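Local coordinates for protein eukaryotic initiation factor 4F subunit p150 (Saccharomyces cerevisiae, PDB 2VSO) that forms part of the eIF4F complex that engages the mRNA cap and starts assembly of the translation apparatus, here as its eIF4A-binding middle domain, at residues Asn64-Val67 / Trp68-Asn71. Sequence-based numbering, arbitrary orientation.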
ATOM      1  N   ASN C  64     -26.370 -20.054  -9.027  1.00 53.43           N
ATOM      2  CA  ASN C  64     -27.647 -20.740  -8.956  1.00 58.36           C
ATOM      3  C   ASN C  64     -28.174 -21.255 -10.303  1.00 68.78           C
ATOM      4  O   ASN C  64     -29.034 -22.130 -10.332  1.00 64.55           O
ATOM      5  CB  ASN C  64     -28.679 -19.847  -8.260  1.00 47.37           C
ATOM      6  CG  ASN C  64     -28.734 -20.082  -6.753  1.00 45.79           C
ATOM      7  OD1 ASN C  64     -28.067 -20.972  -6.231  1.00 44.61           O
ATOM      8  ND2 ASN C  64     -29.540 -19.294  -6.056  1.00 53.69           N
ATOM      9  N   ILE C  65     -27.653 -20.717 -11.404  1.00 62.20           N
ATOM     10  CA  ILE C  65     -28.015 -21.176 -12.739  1.00 56.68           C
ATOM     11  C   ILE C  65     -27.967 -22.703 -12.845  1.00 84.75           C
ATOM     12  O   ILE C  65     -28.626 -23.302 -13.701  1.00 87.65           O
ATOM     13  CB  ILE C  65     -27.101 -20.568 -13.822  1.00 47.09           C
ATOM     14  CG1 ILE C  65     -27.658 -19.227 -14.290  1.00 57.59           C
ATOM     15  CG2 ILE C  65     -26.981 -21.496 -15.010  1.00 49.83           C
ATOM     16  CD1 ILE C  65     -26.794 -18.548 -15.327  1.00 57.68           C
ATOM     17  N   SER C  66     -27.201 -23.325 -11.953  1.00 81.37           N
ATOM     18  CA  SER C  66     -26.963 -24.765 -11.996  1.00 72.37           C
ATOM     19  C   SER C  66     -28.180 -25.653 -11.671  1.00 74.65           C
ATOM     20  O   SER C  66     -28.079 -26.877 -11.746  1.00 65.96           O
ATOM     21  CB  SER C  66     -25.766 -25.128 -11.107  1.00 64.05           C
ATOM     22  OG  SER C  66     -24.570 -25.214 -11.867  1.00 56.81           O
ATOM     23  N   VAL C  67     -29.317 -25.054 -11.312  1.00 78.14           N
ATOM     24  CA  VAL C  67     -30.542 -25.836 -11.109  1.00 76.44           C
ATOM     25  C   VAL C  67     -30.960 -26.464 -12.434  1.00 58.55           C
ATOM     26  O   VAL C  67     -31.545 -27.540 -12.462  1.00 63.72           O
ATOM     27  CB  VAL C  67     -31.747 -24.997 -10.612  1.00 68.91           C
ATOM     28  CG1 VAL C  67     -31.296 -23.801  -9.798  1.00 71.23           C
ATOM     29  CG2 VAL C  67     -32.611 -24.556 -11.791  1.00 57.64           C
ATOM     30  N   TRP C  68     -30.632 -25.765 -13.516  1.00 55.38           N
ATOM     31  CA  TRP C  68     -30.963 -26.145 -14.878  1.00 58.90           C
ATOM     32  C   TRP C  68     -29.837 -26.936 -15.535  1.00 67.46           C
ATOM     33  O   TRP C  68     -29.708 -26.947 -16.762  1.00 63.18           O
ATOM     34  CB  TRP C  68     -31.247 -24.887 -15.709  1.00 64.28           C
ATOM     35  CG  TRP C  68     -32.243 -23.958 -15.087  1.00 77.62           C
ATOM     36  CD1 TRP C  68     -31.990 -22.750 -14.510  1.00 95.30           C
ATOM     37  CD2 TRP C  68     -33.655 -24.170 -14.971  1.00100.65           C
ATOM     38  NE1 TRP C  68     -33.156 -22.194 -14.044  1.00102.00           N
ATOM     39  CE2 TRP C  68     -34.192 -23.045 -14.313  1.00 99.23           C
ATOM     40  CE3 TRP C  68     -34.515 -25.202 -15.363  1.00112.69           C
ATOM     41  CZ2 TRP C  68     -35.551 -22.925 -14.035  1.00112.33           C
ATOM     42  CZ3 TRP C  68     -35.862 -25.080 -15.090  1.00125.09           C
ATOM     43  CH2 TRP C  68     -36.369 -23.948 -14.432  1.00127.38           C
ATOM     44  N   GLU C  69     -29.017 -27.590 -14.723  1.00 62.51           N
ATOM     45  CA  GLU C  69     -27.910 -28.378 -15.254  1.00 52.94           C
ATOM     46  C   GLU C  69     -27.825 -29.718 -14.543  1.00 54.68           C
ATOM     47  O   GLU C  69     -28.532 -29.973 -13.559  1.00 57.36           O
ATOM     48  CB  GLU C  69     -26.570 -27.634 -15.116  1.00 62.75           C
ATOM     49  CG  GLU C  69     -26.442 -26.325 -15.894  1.00 52.29           C
ATOM     50  CD  GLU C  69     -25.127 -25.592 -15.600  1.00 79.49           C
ATOM     51  OE1 GLU C  69     -24.562 -24.972 -16.525  1.00 79.32           O
ATOM     52  OE2 GLU C  69     -24.652 -25.634 -14.445  1.00 84.10           O
ATOM     53  N   THR C  70     -26.916 -30.556 -15.016  1.00 47.48           N
ATOM     54  CA  THR C  70     -26.893 -31.945 -14.606  1.00 58.06           C
ATOM     55  C   THR C  70     -25.584 -32.286 -13.921  1.00 58.60           C
ATOM     56  O   THR C  70     -25.521 -33.163 -13.062  1.00 79.97           O
ATOM     57  CB  THR C  70     -27.161 -32.856 -15.840  1.00 68.74           C
ATOM     58  OG1 THR C  70     -28.502 -32.637 -16.301  1.00 48.69           O
ATOM     59  CG2 THR C  70     -26.958 -34.325 -15.508  1.00 51.59           C
ATOM     60  N   ASN C  71     -24.540 -31.560 -14.288  1.00 68.34           N
ATOM     61  CA  ASN C  71     -23.224 -31.797 -13.714  1.00 63.46           C
ATOM     62  C   ASN C  71     -22.614 -30.574 -13.059  1.00 58.54           C
ATOM     63  O   ASN C  71     -21.391 -30.449 -13.015  1.00 64.60           O
ATOM     64  CB  ASN C  71     -22.285 -32.338 -14.782  1.00 67.85           C
ATOM     65  CG  ASN C  71     -22.798 -33.613 -15.397  1.00 77.52           C
ATOM     66  OD1 ASN C  71     -23.254 -34.509 -14.687  1.00 88.36           O
ATOM     67  ND2 ASN C  71     -22.746 -33.701 -16.720  1.00 75.34           N
TER
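S66 and E69 meet through their side chains across a single short turn. S66 OG donates a hydrogen bond to E69 OE2 at 2.6 Å. The hydroxyl reaches the carboxylate oxygen nearly in line with its C-O bond. E69 CG stands beside its own backbone N (chi1 -63°), and the chain then runs extended back to the serine. The backbone closes the same turn. W68 N bonds to I65 O at 3.2 Å, with an N-H...O angle of 160°. A weaker bond joins E69 N to S66 O. Such i to i+3 bonds are the mark of a 3-10 turn, here formed by residues 65-67. This buried serine side is the tight part. The other side is looser and faces solvent. There the exposed indole of W68 lies alongside V67, whose CG2 is placed over one face of the five-membered ring. The spacing is too close in the model, so a CH-pi contact there is doubtful. The turn follows helix 52-64 in the MIF4G domain, an all-helical fold. Across the loop, E69 OE1 bonds to T74 OG1, and S66 OG receives a weak bond from L75 N. The S66-E69 pair thus links the turn just after helix 52-64 to the start of helix 73-88.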